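Local coordinates for excinuclease ABC, subunit A. (Deinococcus radiodurans, PDB 2VF7), which binds DNA and ATP as a zinc-containing, dimeric ABC ATPase of the UvrA family, and probably takes part in recognising DNA damage for excision repair, at residues 14-19 and 89-94; 31-36 and 433-438; 57-62 and 81-86. The protein carries 1 engineered substitution. All coordinates share one frame; numbering follows the deposited sequence.

Interaction 1 (14-19 and 89-94); sequences GFVQVR and DGLPPA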
loop_
_atom_site.group_PDB
_atom_site.type_symbol
_atom_site.label_atom_id
_atom_site.label_comp_id
_atom_site.label_asym_id
_atom_site.label_seq_id
_atom_site.Cartn_x
_atom_site.Cartn_y
_atom_site.Cartn_z
ATOM N N GLY A 14 -1.242 8.154 32.044
ATOM C CA GLY A 14 -0.949 7.399 30.836
ATOM C C GLY A 14 -2.235 6.890 30.215
ATOM O O GLY A 14 -2.328 5.720 29.881
ATOM N N PHE A 15 -3.228 7.767 30.057
ATOM C CA PHE A 15 -4.544 7.374 29.555
ATOM C C PHE A 15 -4.827 7.775 28.120
ATOM O O PHE A 15 -4.453 8.870 27.679
ATOM C CB PHE A 15 -5.653 7.937 30.442
ATOM C CG PHE A 15 -5.758 7.262 31.769
ATOM C CD1 PHE A 15 -5.152 7.805 32.883
ATOM C CD2 PHE A 15 -6.465 6.065 31.905
ATOM C CE1 PHE A 15 -5.243 7.180 34.109
ATOM C CE2 PHE A 15 -6.550 5.425 33.117
ATOM C CZ PHE A 15 -5.943 5.985 34.229
ATOM N N VAL A 16 -5.478 6.863 27.398
ATOM C CA VAL A 16 -6.107 7.146 26.109
ATOM C C VAL A 16 -7.483 7.734 26.456
ATOM O O VAL A 16 -8.169 7.231 27.335
ATOM C CB VAL A 16 -6.259 5.853 25.241
ATOM C CG1 VAL A 16 -6.829 6.162 23.858
ATOM C CG2 VAL A 16 -4.915 5.058 25.141
ATOM N N GLN A 17 -7.861 8.834 25.822
ATOM C CA GLN A 17 -9.129 9.478 26.138
ATOM C C GLN A 17 -10.017 9.507 24.902
ATOM O O GLN A 17 -9.611 9.990 23.848
ATOM C CB GLN A 17 -8.914 10.881 26.712
ATOM C CG GLN A 17 -10.218 11.588 27.154
ATOM C CD GLN A 17 -10.966 10.848 28.282
ATOM O OE1 GLN A 17 -10.421 10.653 29.372
ATOM N NE2 GLN A 17 -12.223 10.457 28.023
ATOM N N VAL A 18 -11.225 8.972 25.053
ATOM C CA VAL A 18 -12.175 8.806 23.960
ATOM C C VAL A 18 -13.429 9.610 24.260
ATOM O O VAL A 18 -13.998 9.522 25.361
ATOM C CB VAL A 18 -12.544 7.321 23.783
ATOM C CG1 VAL A 18 -13.774 7.131 22.867
ATOM C CG2 VAL A 18 -11.338 6.517 23.287
ATOM N N ARG A 19 -13.849 10.392 23.277
ATOM C CA ARG A 19 -15.009 11.247 23.408
ATOM C C ARG A 19 -15.925 11.181 22.185
ATOM O O ARG A 19 -15.453 11.254 21.047
ATOM C CB ARG A 19 -14.541 12.679 23.604
ATOM C CG ARG A 19 -15.649 13.658 23.869
ATOM C CD ARG A 19 -15.067 14.999 24.272
ATOM N NE ARG A 19 -14.393 15.713 23.184
ATOM C CZ ARG A 19 -15.033 16.347 22.203
ATOM N NH1 ARG A 19 -16.364 16.317 22.147
ATOM N NH2 ARG A 19 -14.349 16.987 21.265
ATOM N N ASP A 89 -7.542 11.073 22.087
ATOM C CA ASP A 89 -6.248 11.630 22.448
ATOM C C ASP A 89 -5.395 10.587 23.169
ATOM O O ASP A 89 -5.908 9.805 23.952
ATOM C CB ASP A 89 -6.445 12.835 23.373
ATOM C CG ASP A 89 -7.293 13.947 22.742
ATOM O OD1 ASP A 89 -7.148 14.233 21.520
ATOM O OD2 ASP A 89 -8.105 14.549 23.479
ATOM N N GLY A 90 -4.091 10.580 22.910
ATOM C CA GLY A 90 -3.162 9.686 23.608
ATOM C C GLY A 90 -3.073 8.277 23.062
ATOM O O GLY A 90 -2.730 7.357 23.790
ATOM N N LEU A 91 -3.354 8.119 21.769
ATOM C CA LEU A 91 -3.474 6.806 21.137
ATOM C C LEU A 91 -2.261 6.482 20.261
ATOM O O LEU A 91 -2.070 7.128 19.225
ATOM C CB LEU A 91 -4.727 6.782 20.246
ATOM C CG LEU A 91 -5.696 5.598 20.214
ATOM C CD1 LEU A 91 -6.223 5.508 18.785
ATOM C CD2 LEU A 91 -5.132 4.244 20.668
ATOM N N PRO A 92 -1.453 5.462 20.656
ATOM C CA PRO A 92 -0.294 5.077 19.823
ATOM C C PRO A 92 -0.738 4.347 18.534
ATOM O O PRO A 92 -1.928 4.150 18.331
ATOM C CB PRO A 92 0.550 4.166 20.743
ATOM C CG PRO A 92 -0.249 3.944 21.997
ATOM C CD PRO A 92 -1.598 4.606 21.855
ATOM N N PRO A 93 0.205 4.005 17.631
ATOM C CA PRO A 93 -0.210 3.151 16.504
ATOM C C PRO A 93 -0.691 1.774 16.980
ATOM O O PRO A 93 -0.386 1.381 18.103
ATOM C CB PRO A 93 1.068 3.042 15.667
ATOM C CG PRO A 93 1.866 4.269 16.051
ATOM C CD PRO A 93 1.623 4.395 17.526
ATOM N N ALA A 94 -1.450 1.062 16.139
ATOM C CA ALA A 94 -2.088 -0.184 16.545
ATOM C C ALA A 94 -1.905 -1.331 15.554
ATOM O O ALA A 94 -1.948 -1.121 14.346
ATOM C CB ALA A 94 -3.578 0.052 16.810
HETATM O O HOH W 1 -10.376 13.177 23.674
#

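Interaction 2 (31-36 and 433-438); sequences VKVPRD and SLFVVE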
loop_
_atom_site.group_PDB
_atom_site.type_symbol
_atom_site.label_atom_id
_atom_site.label_comp_id
_atom_site.label_asym_id
_atom_site.label_seq_id
_atom_site.Cartn_x
_atom_site.Cartn_y
_atom_site.Cartn_z
ATOM N N VAL A 31 -14.970 7.442 27.260
ATOM C CA VAL A 31 -14.260 6.509 28.117
ATOM C C VAL A 31 -12.769 6.827 28.100
ATOM O O VAL A 31 -12.267 7.399 27.147
ATOM C CB VAL A 31 -14.549 5.014 27.729
ATOM C CG1 VAL A 31 -13.883 4.632 26.432
ATOM C CG2 VAL A 31 -14.107 4.082 28.821
ATOM N N LYS A 32 -12.075 6.477 29.176
ATOM C CA LYS A 32 -10.616 6.549 29.224
ATOM C C LYS A 32 -10.048 5.173 29.579
ATOM O O LYS A 32 -10.650 4.427 30.354
ATOM C CB LYS A 32 -10.145 7.602 30.233
ATOM C CG LYS A 32 -10.064 7.101 31.661
ATOM C CD LYS A 32 -9.769 8.218 32.678
ATOM C CE LYS A 32 -9.685 7.641 34.104
ATOM N NZ LYS A 32 -9.045 8.568 35.073
ATOM N N VAL A 33 -8.891 4.847 29.004
ATOM C CA VAL A 33 -8.215 3.567 29.275
ATOM C C VAL A 33 -6.696 3.746 29.351
ATOM O O VAL A 33 -6.106 4.442 28.510
ATOM C CB VAL A 33 -8.594 2.439 28.233
ATOM C CG1 VAL A 33 -10.064 2.242 28.184
ATOM C CG2 VAL A 33 -8.108 2.773 26.855
ATOM N N PRO A 34 -6.056 3.101 30.346
ATOM C CA PRO A 34 -4.611 3.236 30.507
ATOM C C PRO A 34 -3.834 2.621 29.347
ATOM O O PRO A 34 -4.260 1.622 28.755
ATOM C CB PRO A 34 -4.331 2.503 31.821
ATOM C CG PRO A 34 -5.452 1.594 32.017
ATOM C CD PRO A 34 -6.639 2.219 31.373
ATOM N N ARG A 35 -2.716 3.237 28.998
ATOM C CA ARG A 35 -1.826 2.631 28.028
ATOM C C ARG A 35 -0.793 1.905 28.874
ATOM O O ARG A 35 -0.734 2.147 30.088
ATOM C CB ARG A 35 -1.268 3.672 27.018
ATOM C CG ARG A 35 0.042 4.346 27.386
ATOM C CD ARG A 35 0.571 5.287 26.255
ATOM N NE ARG A 35 -0.451 6.249 25.854
ATOM C CZ ARG A 35 -0.726 7.372 26.507
ATOM N NH1 ARG A 35 -0.043 7.705 27.584
ATOM N NH2 ARG A 35 -1.696 8.166 26.078
ATOM N N ASP A 36 -0.053 0.970 28.274
ATOM C CA ASP A 36 0.955 0.129 28.983
ATOM C C ASP A 36 0.334 -0.810 30.009
ATOM O O ASP A 36 0.935 -1.139 31.036
ATOM C CB ASP A 36 2.078 0.971 29.622
ATOM C CG ASP A 36 2.738 1.946 28.629
ATOM O OD1 ASP A 36 3.360 1.499 27.645
ATOM O OD2 ASP A 36 2.645 3.172 28.845
ATOM N N SER A 433 0.906 -1.905 24.776
ATOM C CA SER A 433 -0.412 -1.853 25.425
ATOM C C SER A 433 -1.315 -2.897 24.780
ATOM O O SER A 433 -1.224 -3.145 23.572
ATOM C CB SER A 433 -1.063 -0.467 25.253
ATOM O OG SER A 433 -0.183 0.599 25.579
ATOM N N LEU A 434 -2.215 -3.477 25.571
ATOM C CA LEU A 434 -3.052 -4.567 25.094
ATOM C C LEU A 434 -4.536 -4.268 25.279
ATOM O O LEU A 434 -4.996 -4.027 26.393
ATOM C CB LEU A 434 -2.659 -5.873 25.805
ATOM C CG LEU A 434 -1.179 -6.281 25.697
ATOM C CD1 LEU A 434 -0.692 -6.844 27.001
ATOM C CD2 LEU A 434 -0.965 -7.263 24.600
ATOM N N PHE A 435 -5.277 -4.251 24.173
ATOM C CA PHE A 435 -6.732 -4.116 24.231
ATOM C C PHE A 435 -7.338 -5.478 23.881
ATOM O O PHE A 435 -7.196 -5.952 22.755
ATOM C CB PHE A 435 -7.264 -3.022 23.279
ATOM C CG PHE A 435 -6.856 -1.596 23.646
ATOM C CD1 PHE A 435 -6.243 -1.293 24.868
ATOM C CD2 PHE A 435 -7.111 -0.543 22.747
ATOM C CE1 PHE A 435 -5.884 0.022 25.173
ATOM C CE2 PHE A 435 -6.748 0.772 23.049
ATOM C CZ PHE A 435 -6.140 1.060 24.253
ATOM N N VAL A 436 -8.022 -6.088 24.839
ATOM C CA VAL A 436 -8.465 -7.468 24.709
ATOM C C VAL A 436 -9.957 -7.595 24.944
ATOM O O VAL A 436 -10.414 -7.352 26.044
ATOM C CB VAL A 436 -7.742 -8.375 25.722
ATOM C CG1 VAL A 436 -8.235 -9.842 25.621
ATOM C CG2 VAL A 436 -6.232 -8.277 25.519
ATOM N N VAL A 437 -10.718 -7.947 23.907
ATOM C CA VAL A 437 -12.100 -8.357 24.141
ATOM C C VAL A 437 -12.158 -9.830 24.475
ATOM O O VAL A 437 -11.733 -10.683 23.693
ATOM C CB VAL A 437 -13.123 -7.877 23.041
ATOM C CG1 VAL A 437 -12.430 -7.253 21.859
ATOM C CG2 VAL A 437 -14.100 -8.967 22.646
ATOM N N GLU A 438 -12.678 -10.102 25.663
ATOM C CA GLU A 438 -12.643 -11.418 26.265
ATOM C C GLU A 438 -13.933 -11.715 27.033
ATOM O O GLU A 438 -14.587 -10.807 27.573
ATOM C CB GLU A 438 -11.423 -11.531 27.199
ATOM C CG GLU A 438 -11.135 -12.923 27.723
ATOM C CD GLU A 438 -10.953 -13.965 26.622
ATOM O OE1 GLU A 438 -9.824 -14.073 26.090
ATOM O OE2 GLU A 438 -11.927 -14.699 26.304
#

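Interaction 3 (57-62 and 81-86); sequences LYAEAQ and GVPDVD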
loop_
_atom_site.group_PDB
_atom_site.type_symbol
_atom_site.label_atom_id
_atom_site.label_comp_id
_atom_site.label_asym_id
_atom_site.label_seq_id
_atom_site.Cartn_x
_atom_site.Cartn_y
_atom_site.Cartn_z
ATOM N N LEU A 57 -11.324 2.238 18.244
ATOM C CA LEU A 57 -9.937 2.453 18.717
ATOM C C LEU A 57 -8.898 2.009 17.703
ATOM O O LEU A 57 -8.116 2.833 17.221
ATOM C CB LEU A 57 -9.703 1.822 20.102
ATOM C CG LEU A 57 -10.216 2.620 21.309
ATOM C CD1 LEU A 57 -10.347 1.773 22.559
ATOM C CD2 LEU A 57 -9.290 3.764 21.613
ATOM N N TYR A 58 -8.898 0.724 17.357
ATOM C CA TYR A 58 -7.992 0.222 16.331
ATOM C C TYR A 58 -8.127 1.003 15.024
ATOM O O TYR A 58 -7.134 1.493 14.477
ATOM C CB TYR A 58 -8.195 -1.296 16.118
ATOM C CG TYR A 58 -7.553 -1.851 14.868
ATOM C CD1 TYR A 58 -6.168 -2.035 14.790
ATOM C CD2 TYR A 58 -8.332 -2.209 13.760
ATOM C CE1 TYR A 58 -5.575 -2.543 13.639
ATOM C CE2 TYR A 58 -7.742 -2.720 12.587
ATOM C CZ TYR A 58 -6.358 -2.880 12.547
ATOM O OH TYR A 58 -5.759 -3.388 11.411
ATOM N N ALA A 59 -9.358 1.161 14.551
ATOM C CA ALA A 59 -9.627 1.795 13.263
ATOM C C ALA A 59 -9.176 3.259 13.135
ATOM O O ALA A 59 -8.631 3.652 12.093
ATOM C CB ALA A 59 -11.091 1.651 12.900
ATOM N N GLU A 60 -9.409 4.070 14.158
ATOM C CA GLU A 60 -8.907 5.456 14.145
ATOM C C GLU A 60 -7.367 5.496 14.229
ATOM O O GLU A 60 -6.720 6.222 13.490
ATOM C CB GLU A 60 -9.579 6.277 15.256
ATOM C CG GLU A 60 -9.163 7.755 15.370
ATOM C CD GLU A 60 -9.706 8.642 14.253
ATOM O OE1 GLU A 60 -10.511 8.156 13.425
ATOM O OE2 GLU A 60 -9.305 9.827 14.199
ATOM N N ALA A 61 -6.784 4.685 15.099
ATOM C CA ALA A 61 -5.325 4.568 15.198
ATOM C C ALA A 61 -4.621 4.183 13.894
ATOM O O ALA A 61 -3.511 4.655 13.639
ATOM C CB ALA A 61 -4.946 3.596 16.298
ATOM N N GLN A 62 -5.243 3.323 13.085
ATOM C CA GLN A 62 -4.655 2.906 11.793
ATOM C C GLN A 62 -4.841 3.896 10.675
ATOM O O GLN A 62 -3.924 4.124 9.898
ATOM C CB GLN A 62 -5.175 1.546 11.331
ATOM C CG GLN A 62 -4.332 0.391 11.826
ATOM C CD GLN A 62 -4.021 -0.649 10.750
ATOM O OE1 GLN A 62 -3.016 -1.376 10.858
ATOM N NE2 GLN A 62 -4.871 -0.729 9.711
ATOM N N GLY A 81 -14.587 4.381 4.620
ATOM C CA GLY A 81 -15.293 4.829 5.819
ATOM C C GLY A 81 -14.372 5.272 6.955
ATOM O O GLY A 81 -13.235 4.811 7.078
ATOM N N VAL A 82 -14.878 6.177 7.787
ATOM C CA VAL A 82 -14.178 6.638 8.985
ATOM C C VAL A 82 -14.945 6.188 10.240
ATOM O O VAL A 82 -16.170 6.031 10.181
ATOM C CB VAL A 82 -14.070 8.179 9.004
ATOM C CG1 VAL A 82 -12.753 8.591 9.578
ATOM C CG2 VAL A 82 -14.199 8.748 7.608
ATOM N N PRO A 83 -14.241 5.952 11.375
ATOM C CA PRO A 83 -15.025 5.729 12.597
ATOM C C PRO A 83 -15.822 6.981 12.984
ATOM O O PRO A 83 -15.379 8.104 12.737
ATOM C CB PRO A 83 -13.958 5.414 13.648
ATOM C CG PRO A 83 -12.747 5.011 12.865
ATOM C CD PRO A 83 -12.791 5.840 11.635
ATOM N N ASP A 84 -17.007 6.775 13.551
ATOM C CA ASP A 84 -17.834 7.877 14.012
ATOM C C ASP A 84 -17.411 8.219 15.429
ATOM O O ASP A 84 -17.779 7.539 16.375
ATOM C CB ASP A 84 -19.312 7.502 13.948
ATOM C CG ASP A 84 -20.229 8.716 13.889
ATOM O OD1 ASP A 84 -19.839 9.805 14.368
ATOM O OD2 ASP A 84 -21.357 8.575 13.370
ATOM N N VAL A 85 -16.608 9.264 15.563
ATOM C CA VAL A 85 -16.039 9.650 16.863
ATOM C C VAL A 85 -15.565 11.124 16.870
ATOM O O VAL A 85 -14.923 11.582 15.925
ATOM C CB VAL A 85 -14.924 8.639 17.306
ATOM C CG1 VAL A 85 -13.732 8.665 16.345
ATOM C CG2 VAL A 85 -14.515 8.849 18.763
ATOM N N ASP A 86 -15.906 11.864 17.928
ATOM C CA ASP A 86 -15.522 13.278 18.046
ATOM C C ASP A 86 -14.012 13.496 18.226
ATOM O O ASP A 86 -13.427 14.288 17.504
ATOM C CB ASP A 86 -16.286 13.971 19.187
ATOM C CG ASP A 86 -17.730 14.236 18.846
ATOM O OD1 ASP A 86 -18.013 14.347 17.636
ATOM O OD2 ASP A 86 -18.578 14.339 19.774
HETATM O O HOH W 2 -12.551 9.519 12.526
#

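Interaction 1 (14-19 and 89-94)
Gln17 and Asp89 form an antiparallel hydrogen-bonded pair, and next to them Val16 packs against Gly90 and Leu91, where the chain leaves strand 87-89. Both backbone bonds of the pair are short and nearly straight: Gln17 N to Asp89 O is 2.9 Å with an N-H...O angle of 170°, and Asp89 N returns to Gln17 O at 2.9 Å. The close-packed part is built around Val16. With CG1 anti to the backbone N (chi1 -176°), CG2 falls beside that nitrogen and comes within 3.4 Å of Gly90 O. CG1 makes the apolar contact, 3.9 Å from Leu91 CG, and the Val16 CA also approaches Asp89 O. Gly90 is turned to a positive phi of 83°; a beta carbon built on it would lie 2.8 Å from Phe15 O, so any side chain here would clash with the strand. Gly90 O accepts a hydrogen bond from Arg35 NH2, and Leu91 continues inward onto Ala61 of helix 49-69.

The other face is looser. The side chains of Gln17 and Asp89 leave the sheet on this same face without touching; the end of Gln17 leads away from Asp89, and NE2 makes a weak bond to the carbonyl of the next residue, Val18 O. A water adds a bridge on this side: it donates to Asp89 OD2 at 2.7 Å and, at a longer 3.3 Å, to Gln17 O, which thereby receives two donors. Pairing of this kind adds a short outer strand to the antiparallel sheet ordered 29-34, 15-21, 87-89, consistent with the antiparallel beta subdomain of an ABC-type nucleotide-binding domain.

Interaction 2 (31-36 and 433-438)
The two backbones come closest at Asp36 and Ser433, whose CA atoms are 4.3 Å apart, and then diverge without any beta bridge, so that the CA atoms of Val33 and Phe435 are separated by 9.3 Å. Here the edge of the antiparallel sheet meets the mixed sheet of an ABC-type ATPase core, in which strand 433-437 lies between strands 402-406 and 38-42. One bond closes the narrow end: Asp36 N donates to Ser433 OG over 2.7 Å, almost straight at 172°. The serine torsion places OG anti to its own carbonyl carbon (chi1 -49°), aimed at the turn that follows strand 29-34, and Arg35 CB packs beside the same oxygen at 3.6 Å. An alanine in place of Ser433 would probably leave the Asp36 amide without this acceptor and the turn more free to shift. The guanidinium of Arg35 points away from the contact, toward Gly90 O. Where the backbones are further apart, side chains make the contact: Phe435 reaches across from its strand, packing on Val402 as well, while Trp449 and Val451 lie against Val33. The aromatic tip meets Val33 CG2, 3.7 Å from Phe435 CZ, and Pro34 O lies at the ring edge near its plane, 4.2 Å from Phe435 CE1.

Interaction 3 (57-62 and 81-86)
Pro83 presses the CG-CD edge of its ring against helix 49-69, where it overlaps the methyl of Ala59 and the backbone and side chain of Glu60. The outermost ring carbon does most of the touching: Pro83 CG lies 3.7 Å from Ala59 CB and equally far from Glu60 N, so it meets the helix at two successive residues. The neighbouring ring carbon turns to the carboxylate, with Pro83 CD at 3.7 Å from Glu60 OE1. Glu60 CG is anti to the backbone N, and the bend at chi2 (72°) turns CD; the side chain as a whole runs obliquely to the proline.

No direct hydrogen bond joins the two segments; a water does that work. It donates to Glu60 OE1 at a short 2.6 Å and to Pro83 O at 3.2 Å, tying the carboxylate to the loop carbonyl. The other oxygen, Glu60 OE2, forms a salt bridge with Arg64, one turn on in the same helix, so both carboxylate oxygens have a partner, and the arginine is likely to favour the charged form. Within the two segments the other neighbours of OE1 are methyls: Val85 CG1 stands 4.4 Å away, and Val82 CG1 is at the limit of contact.

Arg22 and Gln23 also hold the loop: Asp84 and Asp86 each form a salt bridge with Arg22 through OD1, and the Asp84 backbone N donates to Gln23 OE1. Helix 49-69 begins at Lys49 of the ADP-binding Walker A motif, and the side chain of Ala59 is about 10 Å from the nucleotide. The loop thus packs, without touching the nucleotide, on the helix that follows the Walker A loop in an ABC-type nucleotide-binding domain.

Overall arrangement
All three interactions lie on the same side of the chain's centre. Interactions 1 and 2, centres 9 Å apart, share the antiparallel sheet through neighbouring strands 15-21 and 29-34, and Arg35 NH2 joins them directly, 2.6 Å from Gly90 O. Interaction 3, centred 12 Å from interaction 1, meets it where Leu91 CD1 packs 3.4 Å from Ala61 CB. Helix 49-69 also links interactions 2 and 3: Phe435 CE2 is 3.8 Å from Leu57 CD1. Nucleotide proximity differs: the side chain of Phe435 is about 12 Å from ADP and that of Ala59 about 10 Å, whereas interaction 1 lies away from the binding sites.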